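Local coordinates for protein DNA alpha-glucosyltransferase (Enterobacteria phage T4, PDB 1Y8Z) that belongs to the GT-B clan of glycosyltransferases, built around two parallel beta-sheets, each the core of a Rossmann-like domain, and carries UDP in the model, at residues K100-I105 against E130-R135; M9-E14 against V85-V90; R110-Q115 against A136-S141. All blocks are in the same frame, centred on the assembly; numbering follows the deposited sequence.

Interaction 1. Residues K100-I105 against E130-R135; sequences KLLDNI and EETVRR. With NCO (cobalt hexammine(III)), chain F.
L102 pushes its CD1 methyl into the backbone of helix 129-135, reaching T132 N at 3.6 Å and lying close to E131 CB. The same methyl comes within 3.7 Å of T132 OG1, an oxygen already engaged with G128 O and Y98 OH, so it adds apolar cover there. The second dry touch is I105 CG2, 3.8 Å from R135 NH1 and oblique to the guanidinium.

Polar linkage runs through one water. It accepts from R135 NE at 2.8 Å, in the plane of the guanidinium, and donates to L102 O and, at 2.6 Å, to I105 O. R135 gets there by bending at chi2 (68°). Its other nitrogens are held too, NH1 by I109 O and NH2 in a salt bridge to D137, which fixes the rotation of the group.

Cobalt hexammine sits at the end of helix 129-135, donating from N5 to R134 O at 3.0 Å; the carbonyl-rich helix end probably suits its charge.

Around this, L102 and T132 both pack on I82 of strand 79-84 and I105 on L80, while L101 leans on helix 67-74 and V133 on helix 147-156.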
loop_
_atom_site.group_PDB
_atom_site.type_symbol
_atom_site.label_atom_id
_atom_site.label_comp_id
_atom_site.label_asym_id
_atom_site.label_seq_id
_atom_site.Cartn_x
_atom_site.Cartn_y
_atom_site.Cartn_z
ATOM N N LYS C 100 -1.891 -7.372 -28.286
ATOM C CA LYS C 100 -2.993 -7.543 -29.221
ATOM C C LYS C 100 -3.388 -6.169 -29.773
ATOM O O LYS C 100 -3.719 -6.037 -30.952
ATOM C CB LYS C 100 -4.183 -8.196 -28.516
ATOM C CG LYS C 100 -5.135 -8.918 -29.453
ATOM C CD LYS C 100 -6.433 -9.296 -28.756
ATOM C CE LYS C 100 -6.193 -10.177 -27.548
ATOM N NZ LYS C 100 -7.466 -10.453 -26.820
ATOM N N LEU C 101 -3.344 -5.150 -28.915
ATOM C CA LEU C 101 -3.679 -3.786 -29.317
ATOM C C LEU C 101 -2.737 -3.303 -30.413
ATOM O O LEU C 101 -3.165 -2.727 -31.412
ATOM C CB LEU C 101 -3.576 -2.827 -28.122
ATOM C CG LEU C 101 -4.664 -2.787 -27.045
ATOM C CD1 LEU C 101 -4.167 -1.962 -25.862
ATOM C CD2 LEU C 101 -5.950 -2.186 -27.609
ATOM N N LEU C 102 -1.445 -3.530 -30.216
ATOM C CA LEU C 102 -0.449 -3.105 -31.190
ATOM C C LEU C 102 -0.737 -3.670 -32.579
ATOM O O LEU C 102 -0.592 -2.975 -33.583
ATOM C CB LEU C 102 0.943 -3.532 -30.731
ATOM C CG LEU C 102 1.480 -2.871 -29.456
ATOM C CD1 LEU C 102 2.827 -3.493 -29.085
ATOM C CD2 LEU C 102 1.623 -1.373 -29.671
ATOM N N ASP C 103 -1.154 -4.932 -32.621
ATOM C CA ASP C 103 -1.471 -5.608 -33.875
ATOM C C ASP C 103 -2.781 -5.136 -34.512
ATOM O O ASP C 103 -2.946 -5.231 -35.730
ATOM C CB ASP C 103 -1.572 -7.122 -33.645
ATOM C CG ASP C 103 -0.264 -7.742 -33.197
ATOM O OD1 ASP C 103 -0.289 -8.911 -32.758
ATOM O OD2 ASP C 103 0.784 -7.072 -33.287
ATOM N N ASN C 104 -3.711 -4.634 -33.705
ATOM C CA ASN C 104 -5.003 -4.207 -34.240
ATOM C C ASN C 104 -5.256 -2.705 -34.371
ATOM O O ASN C 104 -6.397 -2.276 -34.532
ATOM C CB ASN C 104 -6.132 -4.851 -33.436
ATOM C CG ASN C 104 -6.137 -6.364 -33.560
ATOM O OD1 ASN C 104 -5.261 -7.048 -33.027
ATOM N ND2 ASN C 104 -7.119 -6.894 -34.281
ATOM N N ILE C 105 -4.197 -1.913 -34.302
ATOM C CA ILE C 105 -4.318 -0.467 -34.461
ATOM C C ILE C 105 -4.344 -0.229 -35.973
ATOM O O ILE C 105 -3.581 -0.860 -36.703
ATOM C CB ILE C 105 -3.090 0.253 -33.855
ATOM C CG1 ILE C 105 -3.077 0.052 -32.337
ATOM C CG2 ILE C 105 -3.111 1.733 -34.216
ATOM C CD1 ILE C 105 -1.794 0.488 -31.668
ATOM N N GLU C 130 9.602 -4.414 -27.410
ATOM C CA GLU C 130 10.047 -4.787 -28.749
ATOM C C GLU C 130 8.926 -4.668 -29.782
ATOM O O GLU C 130 9.130 -4.087 -30.851
ATOM C CB GLU C 130 10.626 -6.212 -28.759
ATOM C CG GLU C 130 10.883 -6.757 -30.161
ATOM C CD GLU C 130 11.713 -8.033 -30.167
ATOM O OE1 GLU C 130 11.555 -8.860 -29.243
ATOM O OE2 GLU C 130 12.515 -8.209 -31.110
ATOM N N GLU C 131 7.750 -5.213 -29.481
ATOM C CA GLU C 131 6.647 -5.117 -30.433
ATOM C C GLU C 131 6.171 -3.677 -30.565
ATOM O O GLU C 131 5.676 -3.276 -31.614
ATOM C CB GLU C 131 5.466 -6.027 -30.053
ATOM C CG GLU C 131 5.367 -6.463 -28.607
ATOM C CD GLU C 131 6.427 -7.478 -28.231
ATOM O OE1 GLU C 131 7.476 -7.067 -27.697
ATOM O OE2 GLU C 131 6.217 -8.683 -28.478
ATOM N N THR C 132 6.330 -2.904 -29.495
ATOM C CA THR C 132 5.945 -1.497 -29.503
ATOM C C THR C 132 6.852 -0.777 -30.504
ATOM O O THR C 132 6.385 -0.076 -31.400
ATOM C CB THR C 132 6.125 -0.869 -28.093
ATOM O OG1 THR C 132 5.332 -1.592 -27.141
ATOM C CG2 THR C 132 5.697 0.601 -28.090
ATOM N N VAL C 133 8.157 -0.968 -30.350
ATOM C CA VAL C 133 9.126 -0.341 -31.234
ATOM C C VAL C 133 8.919 -0.765 -32.684
ATOM O O VAL C 133 9.038 0.056 -33.589
ATOM C CB VAL C 133 10.575 -0.673 -30.791
ATOM C CG1 VAL C 133 11.575 -0.191 -31.835
ATOM C CG2 VAL C 133 10.863 -0.007 -29.456
ATOM N N ARG C 134 8.594 -2.037 -32.905
ATOM C CA ARG C 134 8.375 -2.538 -34.265
ATOM C C ARG C 134 7.182 -1.877 -34.966
ATOM O O ARG C 134 7.207 -1.676 -36.182
ATOM C CB ARG C 134 8.198 -4.061 -34.249
ATOM C CG ARG C 134 9.446 -4.803 -33.789
ATOM C CD ARG C 134 9.338 -6.309 -33.987
ATOM N NE ARG C 134 10.547 -6.995 -33.523
ATOM C CZ ARG C 134 11.756 -6.834 -34.055
ATOM N NH1 ARG C 134 11.935 -6.012 -35.081
ATOM N NH2 ARG C 134 12.795 -7.487 -33.548
ATOM N N ARG C 135 6.147 -1.539 -34.201
ATOM C CA ARG C 135 4.963 -0.881 -34.758
ATOM C C ARG C 135 5.174 0.628 -34.885
ATOM O O ARG C 135 4.514 1.291 -35.678
ATOM C CB ARG C 135 3.737 -1.142 -33.877
ATOM C CG ARG C 135 2.481 -0.348 -34.275
ATOM C CD ARG C 135 1.914 -0.805 -35.615
ATOM N NE ARG C 135 0.736 -0.044 -36.031
ATOM C CZ ARG C 135 0.772 1.198 -36.512
ATOM N NH1 ARG C 135 -0.354 1.809 -36.870
ATOM N NH2 ARG C 135 1.933 1.830 -36.640
HETATM CO CO NCO F . 6.996 0.020 -39.818
HETATM N N1 NCO F . 5.878 0.485 -38.209
HETATM N N2 NCO F . 6.814 1.906 -40.490
HETATM N N3 NCO F . 8.661 0.534 -38.816
HETATM N N4 NCO F . 8.115 -0.446 -41.426
HETATM N N5 NCO F . 7.174 -1.871 -39.150
HETATM N N6 NCO F . 5.329 -0.491 -40.820
HETATM O O HOH W 1 -1.281 -1.918 -36.137
#

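Interaction 2. Residues M9-E14 against V85-V90; sequences MARGLE and VPATSV. With NCO (cobalt hexammine(III)), chain G.
R11 wraps its side chain around the carbonyl oxygen of V85. CB lies just 3.0 Å from V85 O, CG follows close by, and the chain then returns to the same oxygen with NH1, which donates to V85 O at 3.1 Å. That bond is bent at the hydrogen (140°); the oxygen sits at the guanidinium edge, near its plane, whereas NH1 is tilted 24° from the plane of the carbonyl. CG anti to the backbone N (chi1 -176°) and an extended run out to NE carry the head group past P86 to A87. There the methyl of A87 covers one guanidinium face near its rim, CB being 3.5 Å from NH2.

Beside this, A10 CB rests on V85 CA at 3.8 Å and on P86 CD, and the proline ring lies along A10 O. A water bridges the backbones, donating to R11 O and accepting from A87 N at 2.9 Å.

Both segments are loops following neighbouring parallel strands, 4-9 and 79-84, at the C-terminal edge of the first Rossmann-like sheet, the edge that faces the interdomain cleft in GT-B enzymes; R11 is about 11 Å from UDP, measured from its side chain.

Further out, R11 NH2 donates to R125 O and R11 N is bonded to S84 OG, fixing both ends of the residue. Y98 of helix 92-103 packs against A10, V85 and P86 together. From A87 to V90 the chain makes a type I beta turn; the V90 carbonyl, with that of T88, accepts from cobalt hexammine; ammine N3 is 3.0 Å from T88 O, and E92 OE2 is another acceptor. The bound nucleic acid comes within about 5 Å of the nearest atom of these loops.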
loop_
_atom_site.group_PDB
_atom_site.type_symbol
_atom_site.label_atom_id
_atom_site.label_comp_id
_atom_site.label_asym_id
_atom_site.label_seq_id
_atom_site.Cartn_x
_atom_site.Cartn_y
_atom_site.Cartn_z
ATOM N N MET C 9 -0.191 5.829 -21.766
ATOM C CA MET C 9 0.794 5.343 -20.799
ATOM C C MET C 9 0.347 3.934 -20.438
ATOM O O MET C 9 -0.460 3.743 -19.525
ATOM C CB MET C 9 0.842 6.231 -19.554
ATOM C CG MET C 9 1.554 7.572 -19.781
ATOM S SD MET C 9 1.656 8.603 -18.289
ATOM C CE MET C 9 0.082 9.486 -18.433
ATOM N N ALA C 10 0.856 2.959 -21.189
ATOM C CA ALA C 10 0.510 1.553 -21.011
ATOM C C ALA C 10 1.102 0.913 -19.760
ATOM O O ALA C 10 0.761 -0.216 -19.411
ATOM C CB ALA C 10 0.920 0.764 -22.248
ATOM N N ARG C 11 1.988 1.629 -19.080
ATOM C CA ARG C 11 2.582 1.103 -17.862
ATOM C C ARG C 11 1.689 1.476 -16.699
ATOM O O ARG C 11 1.688 0.820 -15.659
ATOM C CB ARG C 11 3.958 1.712 -17.629
ATOM C CG ARG C 11 4.676 1.131 -16.428
ATOM C CD ARG C 11 6.024 1.788 -16.254
ATOM N NE ARG C 11 6.938 0.939 -15.506
ATOM C CZ ARG C 11 7.426 -0.212 -15.960
ATOM N NH1 ARG C 11 7.082 -0.659 -17.167
ATOM N NH2 ARG C 11 8.272 -0.908 -15.212
ATOM N N GLY C 12 0.933 2.548 -16.899
ATOM C CA GLY C 12 0.052 3.063 -15.872
ATOM C C GLY C 12 0.441 4.516 -15.653
ATOM O O GLY C 12 1.369 5.015 -16.294
ATOM N N LEU C 13 -0.263 5.203 -14.764
ATOM C CA LEU C 13 0.053 6.597 -14.483
ATOM C C LEU C 13 0.923 6.578 -13.237
ATOM O O LEU C 13 0.425 6.575 -12.106
ATOM C CB LEU C 13 -1.226 7.389 -14.242
ATOM C CG LEU C 13 -1.018 8.896 -14.340
ATOM C CD1 LEU C 13 -2.196 9.510 -15.061
ATOM C CD2 LEU C 13 -0.804 9.487 -12.944
ATOM N N GLU C 14 2.233 6.574 -13.460
ATOM C CA GLU C 14 3.194 6.475 -12.375
ATOM C C GLU C 14 3.414 7.730 -11.523
ATOM O O GLU C 14 3.812 7.629 -10.365
ATOM C CB GLU C 14 4.515 5.899 -12.940
ATOM C CG GLU C 14 5.551 6.868 -13.516
ATOM C CD GLU C 14 5.046 7.836 -14.580
ATOM O OE1 GLU C 14 4.123 7.493 -15.370
ATOM O OE2 GLU C 14 5.619 8.951 -14.630
ATOM N N VAL C 85 5.201 1.329 -21.467
ATOM C CA VAL C 85 4.634 0.016 -21.751
ATOM C C VAL C 85 4.476 -0.768 -20.447
ATOM O O VAL C 85 5.047 -0.396 -19.425
ATOM C CB VAL C 85 5.520 -0.746 -22.781
ATOM C CG1 VAL C 85 5.728 0.137 -24.025
ATOM C CG2 VAL C 85 6.855 -1.128 -22.166
ATOM N N PRO C 86 3.683 -1.856 -20.461
ATOM C CA PRO C 86 3.448 -2.673 -19.263
ATOM C C PRO C 86 4.704 -3.130 -18.523
ATOM O O PRO C 86 5.707 -3.489 -19.142
ATOM C CB PRO C 86 2.644 -3.860 -19.806
ATOM C CG PRO C 86 1.963 -3.306 -21.012
ATOM C CD PRO C 86 3.055 -2.478 -21.641
ATOM N N ALA C 87 4.624 -3.121 -17.193
ATOM C CA ALA C 87 5.724 -3.549 -16.338
ATOM C C ALA C 87 5.787 -5.076 -16.336
ATOM O O ALA C 87 4.799 -5.748 -16.644
ATOM C CB ALA C 87 5.516 -3.030 -14.918
ATOM N N THR C 88 6.950 -5.622 -15.985
ATOM C CA THR C 88 7.130 -7.070 -15.966
ATOM C C THR C 88 6.342 -7.760 -14.861
ATOM O O THR C 88 6.331 -8.991 -14.780
ATOM C CB THR C 88 8.622 -7.445 -15.812
ATOM O OG1 THR C 88 9.172 -6.762 -14.680
ATOM C CG2 THR C 88 9.403 -7.065 -17.057
ATOM N N SER C 89 5.670 -6.972 -14.025
ATOM C CA SER C 89 4.896 -7.520 -12.917
ATOM C C SER C 89 3.422 -7.774 -13.218
ATOM O O SER C 89 2.729 -8.403 -12.420
ATOM C CB SER C 89 4.996 -6.596 -11.703
ATOM O OG SER C 89 4.450 -5.320 -11.988
ATOM N N VAL C 90 2.940 -7.287 -14.359
ATOM C CA VAL C 90 1.537 -7.470 -14.718
ATOM C C VAL C 90 1.233 -8.929 -15.056
ATOM O O VAL C 90 2.142 -9.718 -15.302
ATOM C CB VAL C 90 1.147 -6.579 -15.928
ATOM C CG1 VAL C 90 1.488 -5.135 -15.627
ATOM C CG2 VAL C 90 1.856 -7.051 -17.190
HETATM CO CO NCO G . 4.835 -12.627 -15.395
HETATM N N1 NCO G . 2.839 -12.781 -15.574
HETATM N N2 NCO G . 4.840 -11.121 -16.728
HETATM N N3 NCO G . 4.598 -11.306 -13.899
HETATM N N4 NCO G . 6.832 -12.474 -15.215
HETATM N N5 NCO G . 4.829 -14.134 -14.062
HETATM N N6 NCO G . 5.071 -13.950 -16.890
HETATM O O HOH W 2 2.336 -1.942 -15.876
#

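Interaction 3. Residues R110-Q115 against A136-S141; sequences RVVVYQ and ADVIFS. With NCO (cobalt hexammine(III)), chain F.
F140 and Y114 lie side by side in an offset stack, centroids 4.4 Å apart and planes at 10°. F140 CG stands beside the backbone N (chi1 -68°), which lays the ring alongside Y114. Starting at the root of F140, CB meets Y114 CD1 at 3.5 Å. Next, CG lies against Y114 CE1, and CD1 sits over the tyrosine ring near its rim, reaching CE1 and CZ. CE1 has two neighbours: Y114 OH and, in the plane of the phenylalanine ring, V112 CG1 at 3.7 Å. CZ, at the tip, again passes near Y114 OH.

V112 and V138 continue this face of the sheet, which helix 389-400 covers through I399 and I400. On the other face V113 CG2 is pressed tightly against A136 CB, at 3.4 Å, beneath helix 129-135.

Between the strands, V113 N bonds to V138 O, F140 N to V113 O and Q115 N to F140 O. Near the start the pattern changes: V111 O accepts from both D137 N, at 2.6 Å, and V138 N. The D137 carboxylate divides its work: OD1 takes V111 N through the anti lone pair at 2.9 Å in a nearly straight bond (170°), while OD2 accepts from cobalt hexammine N2 at 3.3 Å.

Strands 110-114 and 138-141 run nearly parallel, and the chain joining them runs through the short helix 120-123 and then helix 129-135, the latter packing on both. This is the beta-alpha-beta crossover of a Rossmann-like sheet, the building unit of the GT-B domain.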
loop_
_atom_site.group_PDB
_atom_site.type_symbol
_atom_site.label_atom_id
_atom_site.label_comp_id
_atom_site.label_asym_id
_atom_site.label_seq_id
_atom_site.Cartn_x
_atom_site.Cartn_y
_atom_site.Cartn_z
ATOM N N ARG C 110 -0.447 6.972 -37.096
ATOM C CA ARG C 110 0.981 7.202 -36.919
ATOM C C ARG C 110 1.317 6.948 -35.461
ATOM O O ARG C 110 0.873 7.681 -34.574
ATOM C CB ARG C 110 1.350 8.637 -37.308
ATOM C CG ARG C 110 2.842 8.935 -37.191
ATOM C CD ARG C 110 3.253 10.063 -38.123
ATOM N NE ARG C 110 2.931 9.740 -39.510
ATOM C CZ ARG C 110 3.137 10.555 -40.541
ATOM N NH1 ARG C 110 3.673 11.755 -40.348
ATOM N NH2 ARG C 110 2.800 10.172 -41.767
ATOM N N VAL C 111 2.088 5.898 -35.212
ATOM C CA VAL C 111 2.458 5.538 -33.846
ATOM C C VAL C 111 3.824 6.107 -33.492
ATOM O O VAL C 111 4.832 5.835 -34.165
ATOM C CB VAL C 111 2.451 4.006 -33.663
ATOM C CG1 VAL C 111 2.861 3.638 -32.241
ATOM C CG2 VAL C 111 1.048 3.457 -33.964
ATOM N N VAL C 112 3.838 6.911 -32.434
ATOM C CA VAL C 112 5.047 7.563 -31.957
ATOM C C VAL C 112 5.431 7.008 -30.596
ATOM O O VAL C 112 4.643 7.052 -29.651
ATOM C CB VAL C 112 4.836 9.088 -31.821
ATOM C CG1 VAL C 112 6.134 9.763 -31.398
ATOM C CG2 VAL C 112 4.331 9.657 -33.146
ATOM N N VAL C 113 6.647 6.486 -30.499
ATOM C CA VAL C 113 7.125 5.922 -29.246
ATOM C C VAL C 113 8.236 6.769 -28.638
ATOM O O VAL C 113 9.245 7.054 -29.292
ATOM C CB VAL C 113 7.662 4.481 -29.445
ATOM C CG1 VAL C 113 8.220 3.934 -28.126
ATOM C CG2 VAL C 113 6.562 3.589 -29.962
ATOM N N TYR C 114 8.030 7.184 -27.393
ATOM C CA TYR C 114 9.023 7.952 -26.658
ATOM C C TYR C 114 9.582 7.018 -25.589
ATOM O O TYR C 114 8.825 6.503 -24.758
ATOM C CB TYR C 114 8.387 9.164 -25.954
ATOM C CG TYR C 114 8.124 10.371 -26.831
ATOM C CD1 TYR C 114 9.054 11.414 -26.923
ATOM C CD2 TYR C 114 6.926 10.496 -27.535
ATOM C CE1 TYR C 114 8.790 12.552 -27.690
ATOM C CE2 TYR C 114 6.650 11.626 -28.298
ATOM C CZ TYR C 114 7.578 12.651 -28.373
ATOM O OH TYR C 114 7.278 13.775 -29.110
ATOM N N GLN C 115 10.890 6.764 -25.624
ATOM C CA GLN C 115 11.494 5.927 -24.591
ATOM C C GLN C 115 12.039 6.881 -23.547
ATOM O O GLN C 115 12.994 7.622 -23.804
ATOM C CB GLN C 115 12.636 5.066 -25.137
ATOM C CG GLN C 115 13.336 4.295 -24.015
ATOM C CD GLN C 115 12.343 3.520 -23.175
ATOM O OE1 GLN C 115 11.667 2.618 -23.668
ATOM N NE2 GLN C 115 12.238 3.873 -21.912
ATOM N N ALA C 136 6.105 1.170 -34.105
ATOM C CA ALA C 136 6.363 2.600 -34.134
ATOM C C ALA C 136 6.724 3.127 -35.514
ATOM O O ALA C 136 7.462 2.491 -36.273
ATOM C CB ALA C 136 7.463 2.956 -33.148
ATOM N N ASP C 137 6.184 4.294 -35.841
ATOM C CA ASP C 137 6.486 4.932 -37.106
ATOM C C ASP C 137 7.536 5.992 -36.812
ATOM O O ASP C 137 8.280 6.409 -37.697
ATOM C CB ASP C 137 5.228 5.560 -37.703
ATOM C CG ASP C 137 4.200 4.519 -38.098
ATOM O OD1 ASP C 137 3.061 4.562 -37.578
ATOM O OD2 ASP C 137 4.540 3.644 -38.924
ATOM N N VAL C 138 7.595 6.410 -35.547
ATOM C CA VAL C 138 8.549 7.413 -35.096
ATOM C C VAL C 138 9.015 7.048 -33.685
ATOM O O VAL C 138 8.199 6.730 -32.817
ATOM C CB VAL C 138 7.909 8.821 -35.065
ATOM C CG1 VAL C 138 8.954 9.856 -34.681
ATOM C CG2 VAL C 138 7.293 9.149 -36.424
ATOM N N ILE C 139 10.323 7.100 -33.456
ATOM C CA ILE C 139 10.881 6.747 -32.152
ATOM C C ILE C 139 11.799 7.822 -31.596
ATOM O O ILE C 139 12.663 8.335 -32.307
ATOM C CB ILE C 139 11.691 5.438 -32.249
ATOM C CG1 ILE C 139 10.801 4.320 -32.784
ATOM C CG2 ILE C 139 12.271 5.076 -30.896
ATOM C CD1 ILE C 139 11.572 3.103 -33.251
ATOM N N PHE C 140 11.601 8.168 -30.327
ATOM C CA PHE C 140 12.427 9.164 -29.649
ATOM C C PHE C 140 13.100 8.530 -28.429
ATOM O O PHE C 140 12.530 7.632 -27.796
ATOM C CB PHE C 140 11.585 10.344 -29.131
ATOM C CG PHE C 140 10.999 11.217 -30.206
ATOM C CD1 PHE C 140 9.699 11.011 -30.655
ATOM C CD2 PHE C 140 11.730 12.289 -30.721
ATOM C CE1 PHE C 140 9.121 11.859 -31.597
ATOM C CE2 PHE C 140 11.165 13.158 -31.672
ATOM C CZ PHE C 140 9.852 12.941 -32.110
ATOM N N SER C 141 14.309 8.991 -28.108
ATOM C CA SER C 141 15.026 8.512 -26.922
ATOM C C SER C 141 15.788 9.720 -26.374
ATOM O O SER C 141 15.933 10.715 -27.071
ATOM C CB SER C 141 15.992 7.375 -27.273
ATOM O OG SER C 141 17.185 7.879 -27.847
HETATM CO CO NCO F . 6.996 0.020 -39.818
HETATM N N1 NCO F . 5.878 0.485 -38.209
HETATM N N2 NCO F . 6.814 1.906 -40.490
HETATM N N3 NCO F . 8.661 0.534 -38.816
HETATM N N4 NCO F . 8.115 -0.446 -41.426
HETATM N N5 NCO F . 7.174 -1.871 -39.150
HETATM N N6 NCO F . 5.329 -0.491 -40.820
#

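All three contacts belong to the first Rossmann-like domain and its seven-stranded parallel sheet. Along the chain interaction 2 closes before the other two open, whereas interactions 1 and 3 cross, their segments alternating. Those two have centres about 11 Å apart and meet through helix 129-135: T132 packs on V113, R135 on V111 and V133 on I139, and both share one cobalt hexammine. Interaction 2 has its centre about 15 Å from that of interaction 1, linked to it by T132 against V85, and about 17 Å from that of interaction 3, without touching. Thus helix pairing, strand pairing and the loops at the sheet edge form one connected body.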